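Local coordinates for phosphoheptose isomerase (Neisseria gonorrhoeae, PDB 5I01), which probably isomerises sedoheptulose 7-phosphate to D-glycero-D-manno-heptose 7-phosphate, as a zinc-dependent homotetramer at the start of heptose biosynthesis, at residues Phe100-Ser105 with Ala128-Ala133; Val108-Ala114 with Ala136-Met142. The protein carries 1 engineered substitution. All coordinates share one frame; numbering follows the deposited sequence.

Contact 1. Residues Phe100-Ser105 with Ala128-Ala133; sequences FDHVFS and ANVIEA
A single water is gripped from three sides where D101 meets N129 and S105 comes alongside E132 and A133. The water donates to N129 O at 2.8 Å. It accepts from S105 N at 2.9 Å, and its bond to D101 O is short as modelled, 2.5 Å. It thus joins the loop and the first turn of helix 105-111 to helix 128-139. Beside it N129 CA makes a CA-H...O contact 3.5 Å from D101 O; the small A128 and A133 suit this close approach, and the CB of A133 meets the CB of F104. The amide of N129 enters between two aromatic rings. With chi1 at 56°, its CG sits between the backbone N and carbonyl carbon, and ND2 lies 3.1 Å from F100 CE2 and 3.3 Å from F104 CE2. The amide plane is turned 41° from the F104 ring, while V103 CG2 sits over the centre of one face of that ring. At the outer end, E132 OE1 comes 3.6 Å from H102 ND1, the carboxylate nearly perpendicular to the ring (85°). N129 also packs on N96 of a second subunit. OD1 accepts from N54, consistent with a second-shell role, N129 holding N54 at the probable sugar-phosphate site of a SIS domain.

Contact 2. Residues Val108-Ala114 with Ala136-Met142; sequences VRALGRA and AAHERDM
R140 reaches across to the carboxyl end of helix 105-111, where its NH1 donates to R109 O at 2.6 Å and, less closely, to G112 O at 3.3 Å; NH2 adds a weak bond to R109 O. A long arginine suits this place because one guanidinium can serve two carbonyls at a helix end. G112 O also accepts from R113 NH1, and the two donors come from opposite faces of its plane. The tight part lies beneath: V108 CG1, set anti to the backbone N (chi1 173°), packs 4.0 Å from A136 CB, 4.4 Å from A137 CB and 3.9 Å from M142 SD. The sulfur also rests 3.9 Å from G112 CA, at a residue with no side chain in its way. D141, at positive phi, is the C-prime residue of a Schellman motif that ends helix 128-139; M142 N bonds to A137 O and D141 N to H138 O. The turn leads the chain into strand 143-149 of the parallel sheet. On the exposed side, A114 and D141 offer little more than a CA-H...O contact from A114 CA to R140 O. R109 lays CG over one face of the R140 guanidinium, and its NE leaves the contact for a salt bridge with E78 of a third subunit.

Overall arrangement
Both contacts join helix 128-139 to the chain around helix 105-111, contact 1 near the start of each helix and contact 2 at their ends. They adjoin where S105 O packs on A136 CB, their centres about 13 Å apart. Contact 1 is the more buried: a bound water and aromatic rings around an asparagine amide fill it, close to predicted substrate residues. Contact 2 is partly buried and away from the annotated sites; arginine-to-carbonyl bonds cross it above an apolar floor of valine, alanine and methionine. The quaternary neighbours differ too, 100-105/128-133 meeting the second subunit and 108-114/136-142 the third.

Contact 1. Residues Phe100-Ser105 with Ala128-Ala133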
ATOM      1  N   PHE A 100     -15.820  -3.833   7.970  1.00 34.47           N
ATOM      2  CA  PHE A 100     -15.020  -2.648   7.651  1.00 35.37           C
ATOM      3  C   PHE A 100     -14.835  -1.663   8.816  1.00 36.36           C
ATOM      4  O   PHE A 100     -13.830  -0.960   8.870  1.00 37.04           O
ATOM      5  CB  PHE A 100     -15.579  -1.919   6.425  1.00 35.33           C
ATOM      6  CG  PHE A 100     -14.664  -0.842   5.901  1.00 35.67           C
ATOM      7  CD1 PHE A 100     -13.435  -1.170   5.329  1.00 35.98           C
ATOM      8  CD2 PHE A 100     -15.009   0.498   6.009  1.00 35.53           C
ATOM      9  CE1 PHE A 100     -12.577  -0.181   4.863  1.00 35.56           C
ATOM     10  CE2 PHE A 100     -14.160   1.489   5.540  1.00 36.29           C
ATOM     11  CZ  PHE A 100     -12.945   1.147   4.963  1.00 35.58           C
ATOM     12  N   ASP A 101     -15.774  -1.639   9.757  1.00 36.52           N
ATOM     13  CA  ASP A 101     -15.731  -0.688  10.872  1.00 38.03           C
ATOM     14  C   ASP A 101     -14.653  -0.995  11.937  1.00 36.08           C
ATOM     15  O   ASP A 101     -14.416  -0.170  12.822  1.00 33.49           O
ATOM     16  CB  ASP A 101     -17.121  -0.582  11.523  1.00 41.40           C
ATOM     17  CG  ASP A 101     -18.228  -0.155  10.524  1.00 45.95           C
ATOM     18  OD1 ASP A 101     -17.932   0.165   9.336  1.00 45.76           O
ATOM     19  OD2 ASP A 101     -19.413  -0.151  10.945  1.00 51.85           O
ATOM     20  N   HIS A 102     -14.018  -2.168  11.849  1.00 34.60           N
ATOM     21  CA  HIS A 102     -12.955  -2.561  12.764  1.00 35.64           C
ATOM     22  C   HIS A 102     -11.552  -2.539  12.125  1.00 34.69           C
ATOM     23  O   HIS A 102     -10.590  -2.985  12.750  1.00 33.99           O
ATOM     24  CB  HIS A 102     -13.246  -3.967  13.310  1.00 38.75           C
ATOM     25  CG  HIS A 102     -14.641  -4.137  13.834  1.00 42.93           C
ATOM     26  ND1 HIS A 102     -15.032  -3.685  15.076  1.00 44.34           N
ATOM     27  CD2 HIS A 102     -15.742  -4.697  13.275  1.00 44.39           C
ATOM     28  CE1 HIS A 102     -16.309  -3.962  15.262  1.00 44.25           C
ATOM     29  NE2 HIS A 102     -16.764  -4.576  14.185  1.00 44.30           N
ATOM     30  N   VAL A 103     -11.421  -2.022  10.898  1.00 33.34           N
ATOM     31  CA  VAL A 103     -10.119  -2.040  10.215  1.00 31.74           C
ATOM     32  C   VAL A 103      -9.032  -1.211  10.888  1.00 29.86           C
ATOM     33  O   VAL A 103      -7.864  -1.558  10.786  1.00 30.54           O
ATOM     34  CB  VAL A 103     -10.185  -1.690   8.703  1.00 31.59           C
ATOM     35  CG1 VAL A 103     -10.996  -2.740   7.947  1.00 31.75           C
ATOM     36  CG2 VAL A 103     -10.684  -0.267   8.457  1.00 31.82           C
ATOM     37  N   PHE A 104      -9.410  -0.130  11.563  1.00 28.64           N
ATOM     38  CA  PHE A 104      -8.450   0.709  12.311  1.00 28.13           C
ATOM     39  C   PHE A 104      -8.395   0.345  13.802  1.00 27.98           C
ATOM     40  O   PHE A 104      -7.309   0.259  14.389  1.00 27.62           O
ATOM     41  CB  PHE A 104      -8.782   2.201  12.146  1.00 27.34           C
ATOM     42  CG  PHE A 104      -8.821   2.673  10.706  1.00 26.89           C
ATOM     43  CD1 PHE A 104      -7.887   2.226   9.766  1.00 26.99           C
ATOM     44  CD2 PHE A 104      -9.776   3.593  10.293  1.00 26.48           C
ATOM     45  CE1 PHE A 104      -7.932   2.669   8.457  1.00 26.62           C
ATOM     46  CE2 PHE A 104      -9.821   4.043   8.982  1.00 25.92           C
ATOM     47  CZ  PHE A 104      -8.900   3.586   8.066  1.00 26.44           C
ATOM     48  N   SER A 105      -9.556   0.119  14.405  1.00 27.55           N
ATOM     49  CA  SER A 105      -9.628  -0.269  15.817  1.00 29.03           C
ATOM     50  C   SER A 105      -8.855  -1.553  16.175  1.00 29.81           C
ATOM     51  O   SER A 105      -8.371  -1.667  17.286  1.00 30.73           O
ATOM     52  CB  SER A 105     -11.090  -0.402  16.267  1.00 29.10           C
ATOM     53  OG  SER A 105     -11.642  -1.632  15.834  1.00 31.04           O
ATOM     54  N   ALA A 128     -17.395   5.731  10.592  1.00 37.08           N
ATOM     55  CA  ALA A 128     -17.601   4.597  11.502  1.00 35.69           C
ATOM     56  C   ALA A 128     -16.300   3.924  11.959  1.00 34.28           C
ATOM     57  O   ALA A 128     -16.131   3.661  13.161  1.00 33.19           O
ATOM     58  CB  ALA A 128     -18.529   3.572  10.865  1.00 35.74           C
ATOM     59  N   ASN A 129     -15.386   3.654  11.019  1.00 33.00           N
ATOM     60  CA  ASN A 129     -14.100   3.021  11.392  1.00 32.30           C
ATOM     61  C   ASN A 129     -13.150   3.922  12.187  1.00 30.11           C
ATOM     62  O   ASN A 129     -12.398   3.415  13.024  1.00 30.86           O
ATOM     63  CB  ASN A 129     -13.376   2.357  10.211  1.00 32.51           C
ATOM     64  CG  ASN A 129     -13.110   3.295   9.057  1.00 32.72           C
ATOM     65  OD1 ASN A 129     -13.331   4.503   9.142  1.00 33.58           O
ATOM     66  ND2 ASN A 129     -12.638   2.727   7.954  1.00 31.80           N
ATOM     67  N   VAL A 130     -13.213   5.231  11.960  1.00 28.73           N
ATOM     68  CA  VAL A 130     -12.447   6.197  12.770  1.00 29.12           C
ATOM     69  C   VAL A 130     -13.028   6.356  14.185  1.00 30.14           C
ATOM     70  O   VAL A 130     -12.273   6.489  15.142  1.00 28.44           O
ATOM     71  CB  VAL A 130     -12.335   7.577  12.097  1.00 28.79           C
ATOM     72  CG1 VAL A 130     -11.441   8.505  12.930  1.00 28.58           C
ATOM     73  CG2 VAL A 130     -11.800   7.428  10.675  1.00 28.84           C
ATOM     74  N   ILE A 131     -14.360   6.334  14.309  1.00 32.80           N
ATOM     75  CA  ILE A 131     -15.041   6.296  15.629  1.00 33.87           C
ATOM     76  C   ILE A 131     -14.618   5.072  16.458  1.00 35.32           C
ATOM     77  O   ILE A 131     -14.220   5.216  17.625  1.00 34.92           O
ATOM     78  CB  ILE A 131     -16.593   6.302  15.486  1.00 33.38           C
ATOM     79  CG1 ILE A 131     -17.092   7.669  14.959  1.00 32.60           C
ATOM     80  CG2 ILE A 131     -17.285   5.931  16.808  1.00 31.94           C
ATOM     81  CD1 ILE A 131     -18.519   7.643  14.432  1.00 31.77           C
ATOM     82  N   GLU A 132     -14.711   3.879  15.870  1.00 36.38           N
ATOM     83  CA  GLU A 132     -14.298   2.655  16.574  1.00 38.24           C
ATOM     84  C   GLU A 132     -12.817   2.707  16.994  1.00 37.50           C
ATOM     85  O   GLU A 132     -12.460   2.203  18.069  1.00 36.07           O
ATOM     86  CB  GLU A 132     -14.607   1.390  15.749  1.00 41.22           C
ATOM     87  CG  GLU A 132     -16.047   0.897  15.865  1.00 43.71           C
ATOM     88  CD  GLU A 132     -16.319   0.119  17.160  1.00 48.36           C
ATOM     89  OE1 GLU A 132     -15.696  -0.953  17.381  1.00 53.54           O
ATOM     90  OE2 GLU A 132     -17.169   0.564  17.962  1.00 48.15           O
ATOM     91  N   ALA A 133     -11.974   3.328  16.160  1.00 36.36           N
ATOM     92  CA  ALA A 133     -10.556   3.554  16.499  1.00 36.27           C
ATOM     93  C   ALA A 133     -10.361   4.467  17.718  1.00 36.68           C
ATOM     94  O   ALA A 133      -9.468   4.227  18.526  1.00 35.36           O
ATOM     95  CB  ALA A 133      -9.797   4.114  15.304  1.00 36.24           C
TER
HETATM   96  O   HOH W   1     -12.027   0.592  12.913  1.00 26.08           O

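Contact 2. Residues Val108-Ala114 with Ala136-Met142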
ATOM      1  N   VAL A 108      -5.078  -0.630  16.261  1.00 32.95           N
ATOM      2  CA  VAL A 108      -4.825   0.161  17.475  1.00 32.68           C
ATOM      3  C   VAL A 108      -4.647  -0.782  18.662  1.00 33.73           C
ATOM      4  O   VAL A 108      -3.711  -0.615  19.433  1.00 34.07           O
ATOM      5  CB  VAL A 108      -5.944   1.194  17.753  1.00 31.47           C
ATOM      6  CG1 VAL A 108      -5.743   1.874  19.098  1.00 31.92           C
ATOM      7  CG2 VAL A 108      -5.991   2.250  16.650  1.00 31.86           C
ATOM      8  N   ARG A 109      -5.529  -1.776  18.787  1.00 36.11           N
ATOM      9  CA  ARG A 109      -5.372  -2.832  19.804  1.00 38.24           C
ATOM     10  C   ARG A 109      -4.076  -3.649  19.651  1.00 36.67           C
ATOM     11  O   ARG A 109      -3.502  -4.049  20.649  1.00 36.16           O
ATOM     12  CB  ARG A 109      -6.598  -3.764  19.858  1.00 41.21           C
ATOM     13  CG  ARG A 109      -7.764  -3.208  20.674  1.00 44.14           C
ATOM     14  CD  ARG A 109      -8.818  -4.263  20.995  1.00 47.59           C
ATOM     15  NE  ARG A 109      -9.637  -4.605  19.825  1.00 53.06           N
ATOM     16  CZ  ARG A 109     -10.652  -3.873  19.332  1.00 57.70           C
ATOM     17  NH1 ARG A 109     -11.021  -2.712  19.890  1.00 58.18           N
ATOM     18  NH2 ARG A 109     -11.314  -4.308  18.252  1.00 57.74           N
ATOM     19  N   ALA A 110      -3.614  -3.882  18.424  1.00 35.88           N
ATOM     20  CA  ALA A 110      -2.307  -4.520  18.191  1.00 34.60           C
ATOM     21  C   ALA A 110      -1.127  -3.643  18.624  1.00 34.34           C
ATOM     22  O   ALA A 110      -0.331  -4.039  19.479  1.00 32.84           O
ATOM     23  CB  ALA A 110      -2.148  -4.891  16.727  1.00 35.70           C
ATOM     24  N   LEU A 111      -1.030  -2.455  18.028  1.00 33.92           N
ATOM     25  CA  LEU A 111       0.161  -1.603  18.146  1.00 34.14           C
ATOM     26  C   LEU A 111       0.168  -0.633  19.327  1.00 34.27           C
ATOM     27  O   LEU A 111       1.228  -0.331  19.853  1.00 35.23           O
ATOM     28  CB  LEU A 111       0.361  -0.806  16.854  1.00 34.14           C
ATOM     29  CG  LEU A 111       0.465  -1.628  15.563  1.00 34.92           C
ATOM     30  CD1 LEU A 111       0.718  -0.713  14.381  1.00 35.20           C
ATOM     31  CD2 LEU A 111       1.556  -2.685  15.649  1.00 35.43           C
ATOM     32  N   GLY A 112      -0.998  -0.137  19.725  1.00 35.24           N
ATOM     33  CA  GLY A 112      -1.099   0.958  20.695  1.00 36.51           C
ATOM     34  C   GLY A 112      -0.645   0.596  22.094  1.00 37.10           C
ATOM     35  O   GLY A 112      -0.757  -0.556  22.519  1.00 38.28           O
ATOM     36  N   ARG A 113      -0.091   1.574  22.795  1.00 38.30           N
ATOM     37  CA  ARG A 113       0.238   1.423  24.213  1.00 40.91           C
ATOM     38  C   ARG A 113      -0.195   2.699  24.921  1.00 39.56           C
ATOM     39  O   ARG A 113      -0.576   3.670  24.276  1.00 40.00           O
ATOM     40  CB  ARG A 113       1.733   1.177  24.423  1.00 43.03           C
ATOM     41  CG  ARG A 113       2.315  -0.029  23.694  1.00 47.08           C
ATOM     42  CD  ARG A 113       1.972  -1.357  24.362  1.00 51.53           C
ATOM     43  NE  ARG A 113       2.733  -2.470  23.768  1.00 54.88           N
ATOM     44  CZ  ARG A 113       2.314  -3.288  22.787  1.00 56.02           C
ATOM     45  NH1 ARG A 113       1.101  -3.182  22.234  1.00 54.63           N
ATOM     46  NH2 ARG A 113       3.132  -4.246  22.352  1.00 57.21           N
ATOM     47  N   ALA A 114      -0.151   2.684  26.249  1.00 39.67           N
ATOM     48  CA  ALA A 114      -0.486   3.859  27.056  1.00 37.81           C
ATOM     49  C   ALA A 114       0.487   4.987  26.749  1.00 36.87           C
ATOM     50  O   ALA A 114       1.697   4.749  26.624  1.00 37.13           O
ATOM     51  CB  ALA A 114      -0.435   3.517  28.537  1.00 37.48           C
ATOM     52  N   ALA A 136     -11.040   2.402  20.893  1.00 34.83           N
ATOM     53  CA  ALA A 136      -9.891   1.545  21.197  1.00 33.29           C
ATOM     54  C   ALA A 136      -8.715   2.321  21.772  1.00 32.31           C
ATOM     55  O   ALA A 136      -8.041   1.828  22.674  1.00 33.46           O
ATOM     56  CB  ALA A 136      -9.452   0.785  19.966  1.00 33.10           C
ATOM     57  N   ALA A 137      -8.477   3.524  21.243  1.00 31.21           N
ATOM     58  CA  ALA A 137      -7.446   4.416  21.759  1.00 30.88           C
ATOM     59  C   ALA A 137      -7.756   4.850  23.198  1.00 32.47           C
ATOM     60  O   ALA A 137      -6.851   4.903  24.047  1.00 31.41           O
ATOM     61  CB  ALA A 137      -7.298   5.631  20.863  1.00 30.96           C
ATOM     62  N   HIS A 138      -9.025   5.156  23.476  1.00 32.94           N
ATOM     63  CA  HIS A 138      -9.414   5.509  24.843  1.00 35.10           C
ATOM     64  C   HIS A 138      -9.222   4.326  25.795  1.00 37.90           C
ATOM     65  O   HIS A 138      -8.574   4.484  26.829  1.00 40.16           O
ATOM     66  CB  HIS A 138     -10.832   6.084  24.912  1.00 33.02           C
ATOM     67  CG  HIS A 138     -10.920   7.515  24.467  1.00 32.85           C
ATOM     68  ND1 HIS A 138     -12.068   8.061  23.934  1.00 32.13           N
ATOM     69  CD2 HIS A 138      -9.998   8.509  24.467  1.00 32.47           C
ATOM     70  CE1 HIS A 138     -11.852   9.328  23.629  1.00 31.85           C
ATOM     71  NE2 HIS A 138     -10.605   9.626  23.947  1.00 32.86           N
ATOM     72  N   GLU A 139      -9.722   3.148  25.418  1.00 40.72           N
ATOM     73  CA  GLU A 139      -9.515   1.907  26.197  1.00 43.11           C
ATOM     74  C   GLU A 139      -8.031   1.570  26.448  1.00 40.98           C
ATOM     75  O   GLU A 139      -7.708   1.000  27.492  1.00 39.09           O
ATOM     76  CB  GLU A 139     -10.257   0.713  25.552  1.00 48.19           C
ATOM     77  CG  GLU A 139     -11.771   0.738  25.805  1.00 55.55           C
ATOM     78  CD  GLU A 139     -12.629   0.001  24.762  1.00 62.66           C
ATOM     79  OE1 GLU A 139     -12.157  -0.263  23.626  1.00 65.79           O
ATOM     80  OE2 GLU A 139     -13.810  -0.298  25.078  1.00 64.34           O
ATOM     81  N   ARG A 140      -7.140   1.946  25.522  1.00 38.65           N
ATOM     82  CA  ARG A 140      -5.688   1.801  25.739  1.00 39.35           C
ATOM     83  C   ARG A 140      -4.989   2.945  26.466  1.00 37.75           C
ATOM     84  O   ARG A 140      -3.762   2.923  26.564  1.00 36.42           O
ATOM     85  CB  ARG A 140      -4.943   1.577  24.410  1.00 40.92           C
ATOM     86  CG  ARG A 140      -4.937   0.154  23.914  1.00 43.92           C
ATOM     87  CD  ARG A 140      -4.283  -0.835  24.873  1.00 45.31           C
ATOM     88  NE  ARG A 140      -4.797  -2.157  24.558  1.00 46.49           N
ATOM     89  CZ  ARG A 140      -4.371  -2.915  23.556  1.00 48.09           C
ATOM     90  NH1 ARG A 140      -3.375  -2.513  22.767  1.00 49.98           N
ATOM     91  NH2 ARG A 140      -4.939  -4.096  23.348  1.00 51.20           N
ATOM     92  N   ASP A 141      -5.737   3.927  26.972  1.00 38.33           N
ATOM     93  CA  ASP A 141      -5.159   5.118  27.623  1.00 38.45           C
ATOM     94  C   ASP A 141      -4.191   5.907  26.718  1.00 37.30           C
ATOM     95  O   ASP A 141      -3.102   6.341  27.145  1.00 35.45           O
ATOM     96  CB  ASP A 141      -4.512   4.735  28.965  1.00 39.58           C
ATOM     97  CG  ASP A 141      -5.507   4.121  29.929  1.00 41.67           C
ATOM     98  OD1 ASP A 141      -6.492   4.797  30.305  1.00 44.43           O
ATOM     99  OD2 ASP A 141      -5.307   2.959  30.316  1.00 45.00           O
ATOM    100  N   MET A 142      -4.614   6.067  25.462  1.00 37.06           N
ATOM    101  CA  MET A 142      -3.934   6.900  24.476  1.00 37.61           C
ATOM    102  C   MET A 142      -4.720   8.198  24.327  1.00 37.91           C
ATOM    103  O   MET A 142      -5.942   8.208  24.476  1.00 39.16           O
ATOM    104  CB  MET A 142      -3.900   6.211  23.107  1.00 37.67           C
ATOM    105  CG  MET A 142      -3.112   4.916  23.018  1.00 36.89           C
ATOM    106  SD  MET A 142      -3.475   4.013  21.484  1.00 35.08           S
ATOM    107  CE  MET A 142      -2.915   5.148  20.231  1.00 35.20           C
TER